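Local coordinates for putative activator of HSP90 (Plasmodium falciparum, PDB 3N72), which probably binds the chaperone Hsp90 and stimulates its ATPase activity, this chain being the N-terminal Aha1 domain of a longer protein, at residues B[39-44]-B[127-132]; B[77-82]-B[88-93]; B[97-102]-B[140-145]; B[27-32]-B[146-151]. All blocks are in the same frame, centred on the assembly; numbering follows the deposited sequence.

How the contacts relate
From the N terminus, helix 23-35 supplies residues 27-32, and strand 39-40 and the turn after it supply 39-44; both wait for partners near the other end of the chain. Contact 2 closes first, as a hairpin between neighbouring strands, and is nested inside the loop of contact 1. Residues 97-102 follow before helix 120-142 returns to 39-44, so contacts 1 and 3 cross, both using that helix. Contact 4 closes last and encloses the other three. Contacts 1 and 2 touch through L44 and L130 at one region of the sheet; contacts 3 and 4 touch through F145 and Y29, where three helices gather.

Contact 1 of 4, residues B[39-44]-B[127-132]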
loop_
_atom_site.group_PDB
_atom_site.type_symbol
_atom_site.label_atom_id
_atom_site.label_comp_id
_atom_site.label_asym_id
_atom_site.label_seq_id
_atom_site.Cartn_x
_atom_site.Cartn_y
_atom_site.Cartn_z
ATOM N N ILE B 39 36.865 -2.611 -7.030
ATOM C CA ILE B 39 38.061 -2.265 -6.260
ATOM C C ILE B 39 39.102 -1.834 -7.280
ATOM O O ILE B 39 39.581 -2.642 -8.090
ATOM C CB ILE B 39 38.539 -3.443 -5.388
ATOM C CG1 ILE B 39 37.374 -3.944 -4.540
ATOM C CG2 ILE B 39 39.756 -3.023 -4.505
ATOM C CD1 ILE B 39 37.698 -5.093 -3.637
ATOM N N GLU B 40 39.403 -0.541 -7.257
ATOM C CA GLU B 40 40.222 0.097 -8.272
ATOM C C GLU B 40 41.658 0.240 -7.789
ATOM O O GLU B 40 41.946 0.944 -6.813
ATOM C CB GLU B 40 39.641 1.474 -8.639
ATOM C CG GLU B 40 38.244 1.453 -9.240
ATOM C CD GLU B 40 38.214 0.888 -10.657
ATOM O OE1 GLU B 40 39.278 0.487 -11.180
ATOM O OE2 GLU B 40 37.121 0.839 -11.255
ATOM N N LYS B 41 42.551 -0.471 -8.464
ATOM C CA LYS B 41 43.970 -0.363 -8.202
ATOM C C LYS B 41 44.613 0.303 -9.419
ATOM O O LYS B 41 43.933 0.652 -10.393
ATOM C CB LYS B 41 44.573 -1.746 -7.939
ATOM C CG LYS B 41 43.971 -2.499 -6.760
ATOM C CD LYS B 41 44.636 -2.126 -5.426
ATOM C CE LYS B 41 44.107 -0.821 -4.866
ATOM N NZ LYS B 41 44.687 -0.484 -3.539
ATOM N N GLU B 42 45.932 0.462 -9.373
ATOM C CA GLU B 42 46.649 1.099 -10.475
ATOM C C GLU B 42 46.479 0.401 -11.847
ATOM O O GLU B 42 46.173 1.061 -12.825
ATOM C CB GLU B 42 48.132 1.252 -10.094
ATOM N N ASP B 43 46.671 -0.922 -11.896
ATOM C CA ASP B 43 46.691 -1.715 -13.139
ATOM C C ASP B 43 45.579 -2.766 -13.157
ATOM O O ASP B 43 45.460 -3.552 -14.122
ATOM C CB ASP B 43 48.011 -2.483 -13.253
ATOM C CG ASP B 43 49.186 -1.603 -13.569
ATOM O OD1 ASP B 43 50.005 -1.378 -12.661
ATOM O OD2 ASP B 43 49.310 -1.147 -14.732
ATOM N N LEU B 44 44.797 -2.803 -12.081
ATOM C CA LEU B 44 43.805 -3.872 -11.889
ATOM C C LEU B 44 42.489 -3.323 -11.362
ATOM O O LEU B 44 42.496 -2.447 -10.495
ATOM C CB LEU B 44 44.319 -4.905 -10.865
ATOM C CG LEU B 44 45.322 -6.000 -11.247
ATOM C CD1 LEU B 44 45.731 -6.792 -10.004
ATOM C CD2 LEU B 44 44.761 -6.934 -12.314
ATOM N N ASP B 127 46.720 -12.408 -2.338
ATOM C CA ASP B 127 47.573 -11.911 -1.256
ATOM C C ASP B 127 47.673 -10.396 -1.235
ATOM O O ASP B 127 47.616 -9.793 -0.168
ATOM C CB ASP B 127 48.983 -12.504 -1.353
ATOM C CG ASP B 127 49.035 -13.962 -0.962
ATOM O OD1 ASP B 127 48.137 -14.451 -0.225
ATOM O OD2 ASP B 127 50.008 -14.619 -1.380
ATOM N N SER B 128 47.816 -9.779 -2.401
ATOM C CA SER B 128 48.108 -8.344 -2.446
ATOM C C SER B 128 46.889 -7.463 -2.264
ATOM O O SER B 128 47.009 -6.358 -1.748
ATOM C CB SER B 128 48.835 -7.936 -3.727
ATOM O OG SER B 128 48.059 -8.190 -4.875
ATOM N N ILE B 129 45.724 -7.952 -2.679
ATOM C CA ILE B 129 44.521 -7.120 -2.699
ATOM C C ILE B 129 43.373 -7.736 -1.901
ATOM O O ILE B 129 42.749 -7.052 -1.078
ATOM C CB ILE B 129 44.043 -6.846 -4.149
ATOM C CG1 ILE B 129 45.124 -6.124 -4.950
ATOM C CG2 ILE B 129 42.749 -5.979 -4.190
ATOM C CD1 ILE B 129 44.781 -6.046 -6.403
ATOM N N LEU B 130 43.082 -9.013 -2.145
ATOM C CA LEU B 130 41.791 -9.575 -1.697
ATOM C C LEU B 130 41.701 -9.874 -0.206
ATOM O O LEU B 130 40.691 -9.547 0.440
ATOM C CB LEU B 130 41.395 -10.819 -2.509
ATOM C CG LEU B 130 41.057 -10.623 -3.986
ATOM C CD1 LEU B 130 40.970 -11.963 -4.637
ATOM C CD2 LEU B 130 39.726 -9.878 -4.172
ATOM N N LYS B 131 42.744 -10.496 0.334
ATOM C CA LYS B 131 42.691 -11.031 1.694
ATOM C C LYS B 131 42.496 -9.957 2.755
ATOM O O LYS B 131 41.992 -10.246 3.832
ATOM C CB LYS B 131 43.918 -11.904 2.008
ATOM C CG LYS B 131 45.221 -11.175 2.265
ATOM C CD LYS B 131 46.345 -12.205 2.525
ATOM C CE LYS B 131 47.707 -11.572 2.717
ATOM N NZ LYS B 131 48.726 -12.619 2.987
ATOM N N LYS B 132 42.896 -8.722 2.456
ATOM C CA LYS B 132 42.690 -7.646 3.409
ATOM C C LYS B 132 41.795 -6.536 2.831
ATOM O O LYS B 132 40.656 -6.372 3.279
ATOM C CB LYS B 132 44.026 -7.126 3.973
ATOM C CG LYS B 132 43.872 -6.192 5.170
ATOM C CD LYS B 132 45.227 -5.614 5.636
ATOM C CE LYS B 132 45.081 -4.755 6.897
ATOM N NZ LYS B 132 44.149 -3.603 6.696
#
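No ring or other flat group takes part where I129 of the helix meets I39, K41 and L44; the contact is between aliphatic branches, and I129 is the side chain the other three close around. Its CG1 lies anti to the carbonyl carbon (chi1 -60°) and the chain runs on extended to CD1, which lodges between the two sides of the turn: I129 CD1 is 3.7 Å from K41 CG and 3.8 Å from L44 CD1. The other branch turns to the strand, with I129 CG2 4.2 Å from I39 CG2. K41 and I129 run past each other in opposite directions, alongside rather than end-on, and K41 CD also comes within 4.1 Å of I129 CG1. The lysine chain is bent at chi2 and chi3 (-86° and 80°): the apolar methylenes pack on I129, and the charged end pairs in a salt bridge with E133, one turn further along the helix. The turn is closed by K41 N to L44 O, 2.8 Å, so the two residues flanking I129 CD1 are also tied to each other. I129 is buried, and I46 of strand 44-62 also touches it; L44 reaches on to Y80 and K82. Residues 127-132 form a wider, pi-type turn within helix 120-142. The contact joins a tight beta hairpin, strand 39-40 with strand 44-62, to the long helix packed on the antiparallel sheet of the Aha1 N-terminal domain.

Contact 2 of 4, residues B[77-82]-B[88-93]; sequences EWLYSK and DYFGGS
W78 O is gripped by two backbone donors, G91 N at 3.0 Å and G92 N at 3.2 Å, the first tilted 18° from the carbonyl plane. W78 N answers to G92 O, at 2.9 Å. Y80 and Y89 form a hydrogen-bonded pair whose bonds meet their carbonyls more nearly head-on. The W78 side chain, with CG wedged between backbone N and carbonyl carbon (chi1 68°), folds back over the two glycines: G91 CA sits 3.4 Å from the centroid of its six-membered ring, almost on the ring normal, a CH-pi contact, and G92 N lies over the same face. W78 NE1 bonds to E114 O. Y80 takes Y89 CB over one face, 3.6 Å from the ring centroid, while the two tyrosine rings are nearly parallel but slid apart, with little overlap. On the side bearing E77, L79 and F90, E77 OE1 comes 3.3 Å from F90 CE1, the carboxylate and ring planes 73° apart; E77 OE1 is hydrogen-bonded to N50 of the neighbouring strand 44-62. A water donates to F90 O at 2.6 Å. With G91 and G92 both facing W78, this is a classic beta bulge in the antiparallel hairpin of strands 65-82 and 87-100.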
loop_
_atom_site.group_PDB
_atom_site.type_symbol
_atom_site.label_atom_id
_atom_site.label_comp_id
_atom_site.label_asym_id
_atom_site.label_seq_id
_atom_site.Cartn_x
_atom_site.Cartn_y
_atom_site.Cartn_z
ATOM N N GLU B 77 30.929 -14.793 -7.074
ATOM C CA GLU B 77 32.229 -14.971 -7.686
ATOM C C GLU B 77 32.979 -13.643 -7.814
ATOM O O GLU B 77 32.363 -12.598 -7.882
ATOM C CB GLU B 77 32.080 -15.680 -9.022
ATOM C CG GLU B 77 31.518 -17.109 -8.796
ATOM C CD GLU B 77 31.109 -17.834 -10.100
ATOM O OE1 GLU B 77 31.077 -17.186 -11.162
ATOM O OE2 GLU B 77 30.839 -19.068 -10.055
ATOM N N TRP B 78 34.305 -13.701 -7.807
ATOM C CA TRP B 78 35.119 -12.493 -8.024
ATOM C C TRP B 78 35.892 -12.628 -9.325
ATOM O O TRP B 78 36.229 -13.741 -9.757
ATOM C CB TRP B 78 36.060 -12.219 -6.849
ATOM C CG TRP B 78 37.210 -13.229 -6.644
ATOM C CD1 TRP B 78 37.171 -14.378 -5.904
ATOM C CD2 TRP B 78 38.554 -13.122 -7.151
ATOM N NE1 TRP B 78 38.405 -15.005 -5.926
ATOM C CE2 TRP B 78 39.276 -14.254 -6.674
ATOM C CE3 TRP B 78 39.225 -12.170 -7.948
ATOM C CZ2 TRP B 78 40.626 -14.479 -7.001
ATOM C CZ3 TRP B 78 40.575 -12.384 -8.251
ATOM C CH2 TRP B 78 41.257 -13.530 -7.782
ATOM N N LEU B 79 36.150 -11.487 -9.957
ATOM C CA LEU B 79 36.797 -11.426 -11.257
ATOM C C LEU B 79 37.762 -10.249 -11.221
ATOM O O LEU B 79 37.726 -9.422 -10.301
ATOM C CB LEU B 79 35.753 -11.258 -12.392
ATOM C CG LEU B 79 34.761 -12.414 -12.679
ATOM C CD1 LEU B 79 33.420 -12.242 -11.934
ATOM C CD2 LEU B 79 34.492 -12.547 -14.185
ATOM N N TYR B 80 38.614 -10.160 -12.238
ATOM C CA TYR B 80 39.503 -9.009 -12.309
ATOM C C TYR B 80 39.752 -8.574 -13.726
ATOM O O TYR B 80 39.710 -9.382 -14.660
ATOM C CB TYR B 80 40.825 -9.270 -11.577
ATOM C CG TYR B 80 41.656 -10.386 -12.167
ATOM C CD1 TYR B 80 41.354 -11.721 -11.881
ATOM C CD2 TYR B 80 42.747 -10.113 -13.003
ATOM C CE1 TYR B 80 42.110 -12.760 -12.402
ATOM C CE2 TYR B 80 43.529 -11.174 -13.533
ATOM C CZ TYR B 80 43.177 -12.495 -13.227
ATOM O OH TYR B 80 43.882 -13.592 -13.725
ATOM N N SER B 81 39.989 -7.272 -13.890
ATOM C CA SER B 81 40.364 -6.687 -15.166
ATOM C C SER B 81 41.796 -6.178 -15.074
ATOM O O SER B 81 42.165 -5.501 -14.115
ATOM C CB SER B 81 39.433 -5.516 -15.517
ATOM O OG SER B 81 38.106 -5.961 -15.708
ATOM N N LYS B 82 42.603 -6.535 -16.061
ATOM C CA LYS B 82 43.937 -5.963 -16.205
ATOM C C LYS B 82 43.681 -4.639 -16.916
ATOM O O LYS B 82 43.518 -4.619 -18.134
ATOM C CB LYS B 82 44.833 -6.904 -17.004
ATOM C CG LYS B 82 45.218 -8.149 -16.218
ATOM C CD LYS B 82 46.437 -8.880 -16.771
ATOM C CE LYS B 82 46.855 -9.977 -15.776
ATOM N NZ LYS B 82 47.895 -10.932 -16.274
ATOM N N ASP B 88 39.411 -9.157 -19.133
ATOM C CA ASP B 88 38.753 -9.565 -17.882
ATOM C C ASP B 88 38.961 -11.057 -17.653
ATOM O O ASP B 88 38.909 -11.828 -18.597
ATOM C CB ASP B 88 37.253 -9.296 -17.959
ATOM C CG ASP B 88 36.937 -7.851 -18.289
ATOM O OD1 ASP B 88 37.612 -6.951 -17.738
ATOM O OD2 ASP B 88 36.032 -7.611 -19.124
ATOM N N TYR B 89 39.159 -11.447 -16.401
ATOM C CA TYR B 89 39.423 -12.837 -16.029
ATOM C C TYR B 89 38.574 -13.296 -14.849
ATOM O O TYR B 89 38.238 -12.503 -13.971
ATOM C CB TYR B 89 40.888 -12.974 -15.630
ATOM C CG TYR B 89 41.863 -12.710 -16.731
ATOM C CD1 TYR B 89 42.332 -13.750 -17.534
ATOM C CD2 TYR B 89 42.353 -11.411 -16.954
ATOM C CE1 TYR B 89 43.242 -13.499 -18.532
ATOM C CE2 TYR B 89 43.274 -11.161 -17.964
ATOM C CZ TYR B 89 43.697 -12.209 -18.745
ATOM O OH TYR B 89 44.608 -11.979 -19.727
ATOM N N PHE B 90 38.261 -14.586 -14.818
ATOM C CA PHE B 90 37.661 -15.205 -13.656
ATOM C C PHE B 90 38.687 -15.468 -12.542
ATOM O O PHE B 90 39.770 -16.015 -12.777
ATOM C CB PHE B 90 37.010 -16.533 -14.083
ATOM C CG PHE B 90 36.273 -17.205 -12.982
ATOM C CD1 PHE B 90 35.105 -16.638 -12.467
ATOM C CD2 PHE B 90 36.721 -18.402 -12.463
ATOM C CE1 PHE B 90 34.411 -17.243 -11.439
ATOM C CE2 PHE B 90 36.011 -19.014 -11.415
ATOM C CZ PHE B 90 34.866 -18.436 -10.919
ATOM N N GLY B 91 38.315 -15.138 -11.307
ATOM C CA GLY B 91 39.213 -15.287 -10.154
ATOM C C GLY B 91 38.863 -16.423 -9.209
ATOM O O GLY B 91 39.731 -17.242 -8.829
ATOM N N GLY B 92 37.601 -16.465 -8.792
ATOM C CA GLY B 92 37.194 -17.514 -7.873
ATOM C C GLY B 92 35.893 -17.196 -7.182
ATOM O O GLY B 92 35.027 -16.513 -7.742
ATOM N N SER B 93 35.741 -17.741 -5.980
ATOM C CA SER B 93 34.470 -17.647 -5.243
ATOM C C SER B 93 34.642 -16.842 -3.966
ATOM O O SER B 93 35.743 -16.750 -3.420
ATOM C CB SER B 93 33.930 -19.044 -4.898
ATOM O OG SER B 93 34.818 -19.707 -3.993
HETATM O O HOH W 1 41.953 -16.345 -14.241
#

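Contact 3 of 4, residues B[97-102]-B[140-145]; sequences PDFSTF and ECLKNF
F99, on the last part of strand 87-100, faces the type I turn from L142 to F145, near the C-terminal end of helix 120-142, with F99 CA and L142 CA 9.3 Å apart and the turn closed by F145 N to L142 O at 3.0 Å. Its CG stands anti to the backbone N (chi1 -179°), carrying the ring toward the 140-145 segment, between L142 and F145. L142 CD1 lies over one face of the F99 ring, and L142 CB approaches F99 CE1 to 3.7 Å. At the rim, close to the ring plane, F145 CB is 3.7 Å from F99 CZ. The two phenylalanine rings make a T-shaped stack: the edge of F99, led by CE2, points at the face of F145, the centroids 5.5 Å apart and the planes at 85°. One ring thus packs by its face on the leucine and by its edge on the aromatic. All three side chains are buried. Around them, Y109 meets F99 edge-to-face and I74 touches both F99 and L142; the turn links helix 120-142 to helix 145-161 and is packed between strand 65-82, whose F70 meets the F145 ring, and helix 23-35, whose Y29 does too.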
loop_
_atom_site.group_PDB
_atom_site.type_symbol
_atom_site.label_atom_id
_atom_site.label_comp_id
_atom_site.label_asym_id
_atom_site.label_seq_id
_atom_site.Cartn_x
_atom_site.Cartn_y
_atom_site.Cartn_z
ATOM N N PRO B 97 29.087 -16.574 4.972
ATOM C CA PRO B 97 28.119 -17.584 5.390
ATOM C C PRO B 97 27.082 -17.057 6.388
ATOM O O PRO B 97 26.025 -17.678 6.568
ATOM C CB PRO B 97 29.003 -18.660 6.018
ATOM C CG PRO B 97 30.256 -17.988 6.353
ATOM C CD PRO B 97 30.463 -16.931 5.355
ATOM N N ASP B 98 27.357 -15.911 6.989
ATOM C CA ASP B 98 26.520 -15.417 8.070
ATOM C C ASP B 98 26.404 -13.904 8.107
ATOM O O ASP B 98 26.963 -13.245 8.980
ATOM C CB ASP B 98 27.044 -15.935 9.412
ATOM C CG ASP B 98 26.136 -15.572 10.567
ATOM O OD1 ASP B 98 24.891 -15.533 10.364
ATOM O OD2 ASP B 98 26.666 -15.307 11.668
ATOM N N PHE B 99 25.667 -13.338 7.171
ATOM C CA PHE B 99 25.465 -11.888 7.169
ATOM C C PHE B 99 24.115 -11.637 7.852
ATOM O O PHE B 99 23.081 -11.895 7.271
ATOM C CB PHE B 99 25.504 -11.372 5.711
ATOM C CG PHE B 99 25.329 -9.890 5.588
ATOM C CD1 PHE B 99 26.371 -9.022 5.873
ATOM C CD2 PHE B 99 24.100 -9.370 5.219
ATOM C CE1 PHE B 99 26.176 -7.622 5.756
ATOM C CE2 PHE B 99 23.899 -8.029 5.121
ATOM C CZ PHE B 99 24.922 -7.138 5.391
ATOM N N SER B 100 24.122 -11.125 9.076
ATOM C CA SER B 100 22.918 -11.133 9.887
ATOM C C SER B 100 22.781 -9.884 10.750
ATOM O O SER B 100 23.735 -9.101 10.909
ATOM C CB SER B 100 22.925 -12.378 10.776
ATOM O OG SER B 100 23.867 -12.234 11.836
ATOM N N THR B 101 21.601 -9.705 11.348
ATOM C CA THR B 101 21.458 -8.627 12.341
ATOM C C THR B 101 22.620 -8.633 13.366
ATOM O O THR B 101 23.203 -7.582 13.675
ATOM C CB THR B 101 20.093 -8.702 13.065
ATOM O OG1 THR B 101 19.057 -8.805 12.092
ATOM C CG2 THR B 101 19.837 -7.421 13.910
ATOM N N PHE B 102 22.951 -9.814 13.881
ATOM C CA PHE B 102 23.962 -9.972 14.943
ATOM C C PHE B 102 25.378 -9.687 14.415
ATOM O O PHE B 102 26.144 -8.928 15.034
ATOM C CB PHE B 102 23.911 -11.402 15.543
ATOM C CG PHE B 102 22.504 -11.968 15.733
ATOM C CD1 PHE B 102 21.457 -11.170 16.206
ATOM C CD2 PHE B 102 22.250 -13.325 15.467
ATOM C CE1 PHE B 102 20.155 -11.708 16.382
ATOM C CE2 PHE B 102 20.978 -13.878 15.641
ATOM C CZ PHE B 102 19.919 -13.065 16.102
ATOM N N GLU B 140 32.403 -2.625 3.623
ATOM C CA GLU B 140 31.966 -1.238 3.437
ATOM C C GLU B 140 30.748 -1.170 2.507
ATOM O O GLU B 140 29.804 -0.417 2.764
ATOM C CB GLU B 140 33.117 -0.399 2.887
ATOM C CG GLU B 140 32.935 1.076 2.948
ATOM C CD GLU B 140 34.092 1.834 2.289
ATOM O OE1 GLU B 140 34.516 2.861 2.865
ATOM O OE2 GLU B 140 34.576 1.410 1.197
ATOM N N CYS B 141 30.791 -1.960 1.433
ATOM C CA CYS B 141 29.697 -2.071 0.478
ATOM C C CYS B 141 28.374 -2.435 1.155
ATOM O O CYS B 141 27.322 -1.901 0.799
ATOM C CB CYS B 141 30.031 -3.130 -0.566
ATOM S SG CYS B 141 28.879 -3.191 -1.942
ATOM N N LEU B 142 28.450 -3.357 2.113
ATOM C CA LEU B 142 27.259 -3.941 2.760
ATOM C C LEU B 142 26.833 -3.268 4.078
ATOM O O LEU B 142 25.745 -3.580 4.620
ATOM C CB LEU B 142 27.456 -5.446 3.012
ATOM C CG LEU B 142 27.565 -6.326 1.758
ATOM C CD1 LEU B 142 27.844 -7.749 2.190
ATOM C CD2 LEU B 142 26.262 -6.262 0.958
ATOM N N LYS B 143 27.654 -2.346 4.571
ATOM C CA LYS B 143 27.491 -1.827 5.940
ATOM C C LYS B 143 26.167 -1.114 6.217
ATOM O O LYS B 143 25.710 -1.106 7.354
ATOM C CB LYS B 143 28.674 -0.942 6.346
ATOM C CG LYS B 143 28.749 0.389 5.633
ATOM C CD LYS B 143 29.936 1.213 6.131
ATOM C CE LYS B 143 30.114 2.478 5.305
ATOM N NZ LYS B 143 31.072 3.443 5.923
ATOM N N ASN B 144 25.550 -0.538 5.188
ATOM C CA ASN B 144 24.273 0.194 5.360
ATOM C C ASN B 144 23.021 -0.673 5.189
ATOM O O ASN B 144 21.892 -0.159 5.130
ATOM C CB ASN B 144 24.202 1.398 4.406
ATOM C CG ASN B 144 25.221 2.464 4.727
ATOM O OD1 ASN B 144 25.867 2.437 5.778
ATOM N ND2 ASN B 144 25.369 3.420 3.816
ATOM N N PHE B 145 23.206 -1.992 5.144
ATOM C CA PHE B 145 22.093 -2.883 4.866
ATOM C C PHE B 145 20.925 -2.645 5.814
ATOM O O PHE B 145 19.776 -2.554 5.355
ATOM C CB PHE B 145 22.514 -4.351 4.947
ATOM C CG PHE B 145 21.393 -5.298 4.653
ATOM C CD1 PHE B 145 21.130 -5.684 3.360
ATOM C CD2 PHE B 145 20.564 -5.765 5.671
ATOM C CE1 PHE B 145 20.054 -6.543 3.062
ATOM C CE2 PHE B 145 19.501 -6.645 5.392
ATOM C CZ PHE B 145 19.237 -7.021 4.104
#

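Contact 4 of 4, residues B[27-32]-B[146-151]; sequences ESYIKY and QEDLLK
Y29 holds its CG opposite the backbone N (chi1 179°) and so projects its ring from helix 23-35 toward helix 145-161, while D148, with CG anti to its carbonyl carbon (chi1 -61°), brings its carboxylate up to the phenol. The two side chains cross at about a right angle. Y29 OH donates to D148 OD2 at 2.5 Å, a short bond that uses the anti lone pair of OD2, the one pointing away from OD1. The same oxygen lies at the edge of the tyrosine ring, near its plane, with D148 OD2 3.2 Å from Y29 CE1. Ring and carboxylate planes are 60° apart. The negative oxygen therefore meets the hydrogen-bearing rim, not the pi face, which probably favours the approach. K151 NZ is 3.8 Å from D148 OD1, a long ion pair within helix 145-161, and could help stabilise the carboxylate in its ionised form. The tyrosine-aspartate pair is the one hydrogen bond between 27-32 and 146-151, whose nearest CA atoms, Y29 CA and D148 CA, are 8.8 Å apart. W25 of helix 23-35 touches D148 and L149 and meets the Y29 ring, F145 meets that ring too, and the I30 side chain touches strands 44-62 and 65-82.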
loop_
_atom_site.group_PDB
_atom_site.type_symbol
_atom_site.label_atom_id
_atom_site.label_comp_id
_atom_site.label_asym_id
_atom_site.label_seq_id
_atom_site.Cartn_x
_atom_site.Cartn_y
_atom_site.Cartn_z
ATOM N N GLU B 27 17.452 -9.477 -1.215
ATOM C CA GLU B 27 18.166 -10.148 -2.302
ATOM C C GLU B 27 18.583 -9.127 -3.355
ATOM O O GLU B 27 19.752 -9.066 -3.722
ATOM C CB GLU B 27 17.286 -11.255 -2.909
ATOM C CG GLU B 27 17.151 -12.513 -2.027
ATOM C CD GLU B 27 16.350 -13.618 -2.698
ATOM O OE1 GLU B 27 16.231 -13.604 -3.930
ATOM O OE2 GLU B 27 15.864 -14.533 -2.013
ATOM N N SER B 28 17.638 -8.305 -3.828
ATOM C CA SER B 28 17.956 -7.239 -4.814
ATOM C C SER B 28 19.029 -6.260 -4.336
ATOM O O SER B 28 19.919 -5.890 -5.114
ATOM C CB SER B 28 16.698 -6.460 -5.213
ATOM O OG SER B 28 15.847 -7.261 -6.008
ATOM N N TYR B 29 18.959 -5.846 -3.061
ATOM C CA TYR B 29 19.903 -4.876 -2.515
ATOM C C TYR B 29 21.290 -5.439 -2.489
ATOM O O TYR B 29 22.270 -4.798 -2.935
ATOM C CB TYR B 29 19.484 -4.509 -1.089
ATOM C CG TYR B 29 20.370 -3.537 -0.355
ATOM C CD1 TYR B 29 20.090 -2.163 -0.376
ATOM C CD2 TYR B 29 21.446 -3.974 0.394
ATOM C CE1 TYR B 29 20.862 -1.270 0.314
ATOM C CE2 TYR B 29 22.243 -3.072 1.095
ATOM C CZ TYR B 29 21.933 -1.719 1.048
ATOM O OH TYR B 29 22.689 -0.802 1.733
ATOM N N ILE B 30 21.392 -6.637 -1.921
ATOM C CA ILE B 30 22.709 -7.296 -1.788
ATOM C C ILE B 30 23.326 -7.554 -3.197
ATOM O O ILE B 30 24.478 -7.214 -3.454
ATOM C CB ILE B 30 22.616 -8.559 -0.903
ATOM C CG1 ILE B 30 22.273 -8.144 0.556
ATOM C CG2 ILE B 30 23.902 -9.398 -1.002
ATOM C CD1 ILE B 30 21.930 -9.310 1.461
ATOM N N LYS B 31 22.531 -8.073 -4.112
ATOM C CA LYS B 31 22.983 -8.259 -5.510
ATOM C C LYS B 31 23.442 -6.930 -6.172
ATOM O O LYS B 31 24.544 -6.852 -6.747
ATOM C CB LYS B 31 21.903 -8.961 -6.340
ATOM C CG LYS B 31 21.685 -10.422 -5.970
ATOM C CD LYS B 31 20.571 -11.017 -6.821
ATOM C CE LYS B 31 20.157 -12.393 -6.331
ATOM N NZ LYS B 31 18.775 -12.724 -6.814
ATOM N N TYR B 32 22.646 -5.871 -6.026
ATOM C CA TYR B 32 22.944 -4.604 -6.691
ATOM C C TYR B 32 24.258 -4.050 -6.182
ATOM O O TYR B 32 25.131 -3.652 -6.982
ATOM C CB TYR B 32 21.839 -3.562 -6.420
ATOM C CG TYR B 32 22.178 -2.214 -7.036
ATOM C CD1 TYR B 32 21.894 -1.958 -8.373
ATOM C CD2 TYR B 32 22.836 -1.227 -6.303
ATOM C CE1 TYR B 32 22.222 -0.749 -8.957
ATOM C CE2 TYR B 32 23.183 -0.012 -6.895
ATOM C CZ TYR B 32 22.859 0.209 -8.212
ATOM O OH TYR B 32 23.189 1.414 -8.792
ATOM N N GLN B 146 21.208 -2.582 7.113
ATOM C CA GLN B 146 20.152 -2.493 8.114
ATOM C C GLN B 146 19.456 -1.155 8.006
ATOM O O GLN B 146 18.222 -1.095 8.031
ATOM C CB GLN B 146 20.691 -2.673 9.527
ATOM C CG GLN B 146 19.570 -2.590 10.606
ATOM C CD GLN B 146 20.076 -2.912 11.985
ATOM O OE1 GLN B 146 20.269 -4.064 12.320
ATOM N NE2 GLN B 146 20.331 -1.889 12.780
ATOM N N GLU B 147 20.237 -0.079 7.897
ATOM C CA GLU B 147 19.604 1.243 7.679
ATOM C C GLU B 147 18.737 1.297 6.423
ATOM O O GLU B 147 17.590 1.809 6.469
ATOM C CB GLU B 147 20.621 2.387 7.748
ATOM C CG GLU B 147 21.331 2.455 9.111
ATOM C CD GLU B 147 20.363 2.414 10.304
ATOM O OE1 GLU B 147 19.368 3.186 10.301
ATOM O OE2 GLU B 147 20.588 1.601 11.241
ATOM N N ASP B 148 19.231 0.744 5.315
ATOM C CA ASP B 148 18.404 0.735 4.112
ATOM C C ASP B 148 17.179 -0.159 4.213
ATOM O O ASP B 148 16.103 0.177 3.665
ATOM C CB ASP B 148 19.258 0.482 2.870
ATOM C CG ASP B 148 20.302 1.574 2.680
ATOM O OD1 ASP B 148 20.053 2.719 3.098
ATOM O OD2 ASP B 148 21.375 1.291 2.143
ATOM N N LEU B 149 17.319 -1.283 4.915
ATOM C CA LEU B 149 16.173 -2.146 5.197
ATOM C C LEU B 149 15.083 -1.366 5.960
ATOM O O LEU B 149 13.880 -1.464 5.644
ATOM C CB LEU B 149 16.608 -3.367 6.002
ATOM C CG LEU B 149 15.460 -4.271 6.493
ATOM C CD1 LEU B 149 14.735 -4.920 5.324
ATOM C CD2 LEU B 149 16.057 -5.344 7.435
ATOM N N LEU B 150 15.511 -0.607 6.954
ATOM C CA LEU B 150 14.558 0.203 7.757
ATOM C C LEU B 150 13.891 1.296 6.951
ATOM O O LEU B 150 12.716 1.564 7.161
ATOM C CB LEU B 150 15.209 0.770 9.014
ATOM C CG LEU B 150 15.684 -0.278 10.021
ATOM C CD1 LEU B 150 16.316 0.395 11.235
ATOM C CD2 LEU B 150 14.592 -1.283 10.438
ATOM N N LYS B 151 14.619 1.928 6.032
ATOM C CA LYS B 151 13.996 2.919 5.140
ATOM C C LYS B 151 13.004 2.243 4.210
ATOM O O LYS B 151 11.953 2.792 3.948
ATOM C CB LYS B 151 15.037 3.649 4.291
ATOM C CG LYS B 151 15.905 4.629 5.001
ATOM C CD LYS B 151 16.637 5.409 3.915
ATOM C CE LYS B 151 17.814 6.140 4.437
ATOM N NZ LYS B 151 18.738 6.248 3.259
#